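Local coordinates for protein SusD homolog (Bacteroides thetaiotaomicron VPI-5482, PDB 3IHV) that probably binds glycans at the outer membrane of a gut Bacteroides as the SusD-like partner in a carbohydrate-uptake system, at residues Arg124-Phe129 with Leu199-Lys204; Ile117-Ala122 with Asp175-Ala180. All coordinates share one frame; numbering follows the deposited sequence.

Contact 1: Arg124-Phe129 with Leu199-Lys204; sequences RGMFYF and LGLLTK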
loop_
_atom_site.group_PDB
_atom_site.type_symbol
_atom_site.label_atom_id
_atom_site.label_comp_id
_atom_site.label_asym_id
_atom_site.label_seq_id
_atom_site.Cartn_x
_atom_site.Cartn_y
_atom_site.Cartn_z
ATOM N N ARG A 124 -12.269 -6.986 7.294
ATOM C CA ARG A 124 -12.322 -6.368 8.617
ATOM C C ARG A 124 -10.927 -6.328 9.290
ATOM O O ARG A 124 -10.500 -5.303 9.848
ATOM C CB ARG A 124 -13.351 -7.070 9.488
ATOM C CG ARG A 124 -13.536 -6.391 10.838
ATOM C CD ARG A 124 -14.736 -6.935 11.610
ATOM N NE ARG A 124 -14.528 -8.316 12.005
ATOM C CZ ARG A 124 -15.434 -9.082 12.588
ATOM N NH1 ARG A 124 -16.653 -8.621 12.837
ATOM N NH2 ARG A 124 -15.136 -10.323 12.927
ATOM N N GLY A 125 -10.176 -7.408 9.138
ATOM C CA GLY A 125 -8.790 -7.469 9.642
ATOM C C GLY A 125 -7.905 -6.427 8.960
ATOM O O GLY A 125 -7.110 -5.744 9.618
HETATM N N MSE A 126 -8.072 -6.293 7.641
HETATM C CA MSE A 126 -7.332 -5.321 6.843
HETATM C C MSE A 126 -7.676 -3.887 7.322
HETATM O O MSE A 126 -6.776 -3.058 7.493
HETATM C CB MSE A 126 -7.658 -5.507 5.355
HETATM C CG MSE A 126 -6.853 -4.616 4.453
HETATM SE SE MSE A 126 -7.263 -5.164 2.621
HETATM C CE MSE A 126 -6.792 -3.555 1.615
ATOM N N PHE A 127 -8.964 -3.608 7.548
ATOM C CA PHE A 127 -9.389 -2.268 7.994
ATOM C C PHE A 127 -8.833 -1.965 9.389
ATOM O O PHE A 127 -8.264 -0.887 9.624
ATOM C CB PHE A 127 -10.905 -2.116 8.023
ATOM C CG PHE A 127 -11.583 -2.360 6.698
ATOM C CD1 PHE A 127 -10.959 -2.089 5.485
ATOM C CD2 PHE A 127 -12.855 -2.879 6.672
ATOM C CE1 PHE A 127 -11.624 -2.311 4.277
ATOM C CE2 PHE A 127 -13.490 -3.098 5.489
ATOM C CZ PHE A 127 -12.886 -2.827 4.305
ATOM N N TYR A 128 -8.939 -2.921 10.300
ATOM C CA TYR A 128 -8.358 -2.738 11.641
ATOM C C TYR A 128 -6.855 -2.631 11.616
ATOM O O TYR A 128 -6.280 -1.933 12.458
ATOM C CB TYR A 128 -8.782 -3.791 12.651
ATOM C CG TYR A 128 -10.118 -3.506 13.277
ATOM C CD1 TYR A 128 -10.269 -2.506 14.203
ATOM C CD2 TYR A 128 -11.236 -4.244 12.923
ATOM C CE1 TYR A 128 -11.494 -2.230 14.772
ATOM C CE2 TYR A 128 -12.459 -3.977 13.491
ATOM C CZ TYR A 128 -12.577 -2.989 14.409
ATOM O OH TYR A 128 -13.812 -2.747 14.953
ATOM N N PHE A 129 -6.198 -3.320 10.674
ATOM C CA PHE A 129 -4.750 -3.219 10.571
ATOM C C PHE A 129 -4.364 -1.797 10.223
ATOM O O PHE A 129 -3.441 -1.254 10.810
ATOM C CB PHE A 129 -4.218 -4.200 9.508
ATOM C CG PHE A 129 -2.703 -4.184 9.346
ATOM C CD1 PHE A 129 -1.867 -4.180 10.448
ATOM C CD2 PHE A 129 -2.130 -4.254 8.114
ATOM C CE1 PHE A 129 -0.504 -4.181 10.326
ATOM C CE2 PHE A 129 -0.728 -4.271 7.989
ATOM C CZ PHE A 129 0.064 -4.260 9.109
ATOM N N LEU A 199 -2.924 -15.348 4.194
ATOM C CA LEU A 199 -1.652 -15.724 4.828
ATOM C C LEU A 199 -0.627 -14.601 4.655
ATOM O O LEU A 199 0.127 -14.302 5.568
ATOM C CB LEU A 199 -1.083 -16.991 4.207
ATOM C CG LEU A 199 -1.787 -18.323 4.465
ATOM C CD1 LEU A 199 -1.429 -19.370 3.363
ATOM C CD2 LEU A 199 -1.428 -18.805 5.862
ATOM N N GLY A 200 -0.596 -14.010 3.465
ATOM C CA GLY A 200 0.346 -12.896 3.230
ATOM C C GLY A 200 0.103 -11.707 4.143
ATOM O O GLY A 200 1.045 -11.140 4.759
ATOM N N LEU A 201 -1.171 -11.316 4.255
ATOM C CA LEU A 201 -1.501 -10.185 5.099
ATOM C C LEU A 201 -1.220 -10.502 6.569
ATOM O O LEU A 201 -0.698 -9.654 7.280
ATOM C CB LEU A 201 -2.953 -9.741 4.884
ATOM C CG LEU A 201 -3.380 -8.526 5.725
ATOM C CD1 LEU A 201 -2.523 -7.329 5.416
ATOM C CD2 LEU A 201 -4.850 -8.226 5.472
ATOM N N LEU A 202 -1.543 -11.708 7.008
ATOM C CA LEU A 202 -1.280 -12.107 8.397
ATOM C C LEU A 202 0.228 -12.055 8.692
ATOM O O LEU A 202 0.629 -11.658 9.778
ATOM C CB LEU A 202 -1.876 -13.472 8.700
ATOM C CG LEU A 202 -1.727 -13.935 10.141
ATOM C CD1 LEU A 202 -2.250 -12.873 11.126
ATOM C CD2 LEU A 202 -2.389 -15.322 10.366
ATOM N N THR A 203 1.049 -12.428 7.720
ATOM C CA THR A 203 2.506 -12.316 7.866
ATOM C C THR A 203 2.886 -10.861 8.140
ATOM O O THR A 203 3.669 -10.578 9.042
ATOM C CB THR A 203 3.218 -12.800 6.574
ATOM O OG1 THR A 203 2.862 -14.150 6.311
ATOM C CG2 THR A 203 4.747 -12.647 6.637
ATOM N N LYS A 204 2.343 -9.943 7.345
ATOM C CA LYS A 204 2.657 -8.509 7.522
ATOM C C LYS A 204 2.156 -7.962 8.866
ATOM O O LYS A 204 2.805 -7.158 9.492
ATOM C CB LYS A 204 2.184 -7.667 6.354
ATOM C CG LYS A 204 2.503 -6.158 6.472
ATOM C CD LYS A 204 2.163 -5.390 5.208
ATOM C CE LYS A 204 3.238 -5.579 4.161
ATOM N NZ LYS A 204 3.086 -4.668 3.011
#
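The ring of F129 is the one flat group that spans the gap to helix 195-210; L201 CD1 and the carbonyl oxygen of K204 both approach it obliquely, neither over a face nor at the edge. CD1 of L201 comes within 4.1 Å of F129 CD2, the leucine and the phenylalanine sliding past each other in opposite directions. Farther out, F129 CZ lies 4.0 Å from K204 O and CE2 of F129 4.0 Å from K204 CG, where the lysine's aliphatic stem crosses the aromatic side chain at about a right angle. The ring of Y128 belongs to another face of helix 107-135: CG of R124 sits at its edge, in plane, and Y165 of helix 159-176 packs against it edge to face.

One turn back from F129, the CB of selenomethionine M126 touches L201 CD2 at 3.9 Å, before the extended chain carries its selenium away. F129 can reach so far because its CG is anti to the backbone N (chi1 -179°). The axes of the two segments run roughly parallel, 24° apart, and come no closer than 11.2 Å. A side chain at G125 would point at L201; without one, the bridging is left to F129, M126 and L201.

No hydrogen bond joins the two segments. K204 suits this buried place because its methylenes pack on F129 while NZ forms a salt bridge with D399, which should offset the cost of burying the charge; the contact itself rests on apolar packing.

Contact 2: Ile117-Ala122 with Asp175-Ala180; sequences IAEARA and DILPYA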
loop_
_atom_site.group_PDB
_atom_site.type_symbol
_atom_site.label_atom_id
_atom_site.label_comp_id
_atom_site.label_asym_id
_atom_site.label_seq_id
_atom_site.Cartn_x
_atom_site.Cartn_y
_atom_site.Cartn_z
ATOM N N ILE A 117 -17.937 -15.286 4.549
ATOM C CA ILE A 117 -17.645 -14.941 5.927
ATOM C C ILE A 117 -16.158 -14.701 6.050
ATOM O O ILE A 117 -15.725 -13.711 6.652
ATOM C CB ILE A 117 -18.127 -16.044 6.922
ATOM C CG1 ILE A 117 -19.667 -16.024 7.014
ATOM C CG2 ILE A 117 -17.480 -15.859 8.323
ATOM C CD1 ILE A 117 -20.303 -17.314 7.616
ATOM N N ALA A 118 -15.365 -15.596 5.458
ATOM C CA ALA A 118 -13.922 -15.467 5.502
ATOM C C ALA A 118 -13.445 -14.175 4.826
ATOM O O ALA A 118 -12.521 -13.511 5.314
ATOM C CB ALA A 118 -13.266 -16.725 4.823
ATOM N N GLU A 119 -14.011 -13.856 3.665
ATOM C CA GLU A 119 -13.685 -12.619 2.924
ATOM C C GLU A 119 -14.020 -11.385 3.727
ATOM O O GLU A 119 -13.217 -10.459 3.801
ATOM C CB GLU A 119 -14.391 -12.561 1.570
ATOM C CG GLU A 119 -13.932 -13.632 0.603
ATOM C CD GLU A 119 -14.641 -13.521 -0.721
ATOM O OE1 GLU A 119 -14.549 -12.422 -1.326
ATOM O OE2 GLU A 119 -15.296 -14.504 -1.164
ATOM N N ALA A 120 -15.168 -11.381 4.374
ATOM C CA ALA A 120 -15.564 -10.223 5.184
ATOM C C ALA A 120 -14.670 -10.060 6.382
ATOM O O ALA A 120 -14.340 -8.922 6.767
ATOM C CB ALA A 120 -17.068 -10.337 5.611
ATOM N N ARG A 121 -14.310 -11.167 7.017
ATOM C CA ARG A 121 -13.430 -11.134 8.164
ATOM C C ARG A 121 -12.030 -10.683 7.740
ATOM O O ARG A 121 -11.381 -9.961 8.506
ATOM C CB ARG A 121 -13.374 -12.491 8.890
ATOM C CG ARG A 121 -14.665 -12.867 9.580
ATOM C CD ARG A 121 -14.517 -14.040 10.557
ATOM N NE ARG A 121 -13.722 -13.675 11.733
ATOM C CZ ARG A 121 -13.524 -14.460 12.798
ATOM N NH1 ARG A 121 -14.037 -15.678 12.856
ATOM N NH2 ARG A 121 -12.793 -14.027 13.805
ATOM N N ALA A 122 -11.561 -11.125 6.568
ATOM C CA ALA A 122 -10.253 -10.693 6.063
ATOM C C ALA A 122 -10.262 -9.177 5.829
ATOM O O ALA A 122 -9.319 -8.487 6.196
ATOM C CB ALA A 122 -9.854 -11.457 4.783
ATOM N N ASP A 175 -7.936 -20.363 7.329
ATOM C CA ASP A 175 -8.484 -21.716 7.493
ATOM C C ASP A 175 -9.536 -22.019 6.436
ATOM O O ASP A 175 -9.587 -23.128 5.887
ATOM C CB ASP A 175 -9.163 -21.879 8.867
ATOM C CG ASP A 175 -8.191 -21.899 10.043
ATOM O OD1 ASP A 175 -6.989 -22.079 9.824
ATOM O OD2 ASP A 175 -8.658 -21.741 11.191
ATOM N N ILE A 176 -10.409 -21.057 6.172
ATOM C CA ILE A 176 -11.575 -21.313 5.315
ATOM C C ILE A 176 -11.380 -21.103 3.802
ATOM O O ILE A 176 -11.866 -21.897 3.024
ATOM C CB ILE A 176 -12.800 -20.513 5.839
ATOM C CG1 ILE A 176 -13.487 -21.281 6.977
ATOM C CG2 ILE A 176 -13.884 -20.305 4.746
ATOM C CD1 ILE A 176 -12.686 -21.604 8.185
ATOM N N LEU A 177 -10.620 -20.083 3.418
ATOM C CA LEU A 177 -10.495 -19.732 1.999
ATOM C C LEU A 177 -9.662 -20.727 1.210
ATOM O O LEU A 177 -8.685 -21.225 1.706
ATOM C CB LEU A 177 -9.909 -18.325 1.840
ATOM C CG LEU A 177 -10.810 -17.186 2.336
ATOM C CD1 LEU A 177 -9.991 -15.914 2.407
ATOM C CD2 LEU A 177 -12.055 -16.981 1.434
ATOM N N PRO A 178 -10.068 -21.025 -0.023
ATOM C CA PRO A 178 -9.177 -21.834 -0.853
ATOM C C PRO A 178 -8.089 -20.911 -1.400
ATOM O O PRO A 178 -8.236 -19.699 -1.367
ATOM C CB PRO A 178 -10.074 -22.231 -2.025
ATOM C CG PRO A 178 -11.024 -21.062 -2.158
ATOM C CD PRO A 178 -11.302 -20.657 -0.725
ATOM N N TYR A 179 -7.004 -21.482 -1.895
ATOM C CA TYR A 179 -6.041 -20.702 -2.661
ATOM C C TYR A 179 -6.759 -20.292 -3.943
ATOM O O TYR A 179 -7.655 -21.019 -4.448
ATOM C CB TYR A 179 -4.784 -21.503 -3.007
ATOM C CG TYR A 179 -3.856 -21.677 -1.849
ATOM C CD1 TYR A 179 -2.984 -20.663 -1.490
ATOM C CD2 TYR A 179 -3.825 -22.854 -1.116
ATOM C CE1 TYR A 179 -2.126 -20.811 -0.420
ATOM C CE2 TYR A 179 -2.948 -23.002 -0.036
ATOM C CZ TYR A 179 -2.109 -21.964 0.296
ATOM O OH TYR A 179 -1.228 -22.085 1.359
ATOM N N ALA A 180 -6.392 -19.116 -4.450
ATOM C CA ALA A 180 -7.026 -18.551 -5.647
ATOM C C ALA A 180 -7.106 -19.528 -6.825
ATOM O O ALA A 180 -8.146 -19.609 -7.462
ATOM C CB ALA A 180 -6.321 -17.246 -6.083
#
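A118 and L177 meet closely, CB of the alanine lying 3.5 Å from CG of the leucine and 3.6 Å from L177 CD2. A small side chain suits this point, where the backbones draw together until the CA atoms of A118 and I176 are 6.3 Å apart. L177 CD2 also reaches E119 CG, 3.9 Å away, and these two side chains cross at about a right angle. The glutamate thus lends its methylene to the packing, while its carboxylate is held by Y28, R186 and R192. Cutting L177 back to alanine would remove CG and both methyls, and is likely to leave a gap against A118 CB and E119 CG.

The I176 side is slighter. Where L177 meets A118 with its CG and both methyls, the partly exposed isoleucine touches A118 CB chiefly through one methyl, CG2, at 3.6 Å. With chi1 at -83° for CG1, the CG2 branch stands anti to the backbone N and is the one turned on A118.

Helix 159-176 ends here, and L177, the first residue past it, turns its side chain onto helix 107-135. This join between antiparallel helices is in keeping with the TPR-like helical packing of SusD proteins.

How the contacts relate
Both contacts use helix 107-135, contact 2 on its earlier turns. Contact 1 lies deeper, its centre about 12 Å from the centre of the chain against about 20 Å for that of contact 2, and all its touching residues are buried; contact 2 includes a partly exposed isoleucine. Bulky side chains bridge two well-separated helices in contact 1, whereas a small alanine lets a helix end settle close in contact 2. Each borrows the stem of a charged residue paired outside the segments. Helices 159-176 and 195-210 are consecutive, and the segments also touch where L199 CD1 packs 3.4 Å from Y179 OH, though neither residue belongs to its own contact's packing.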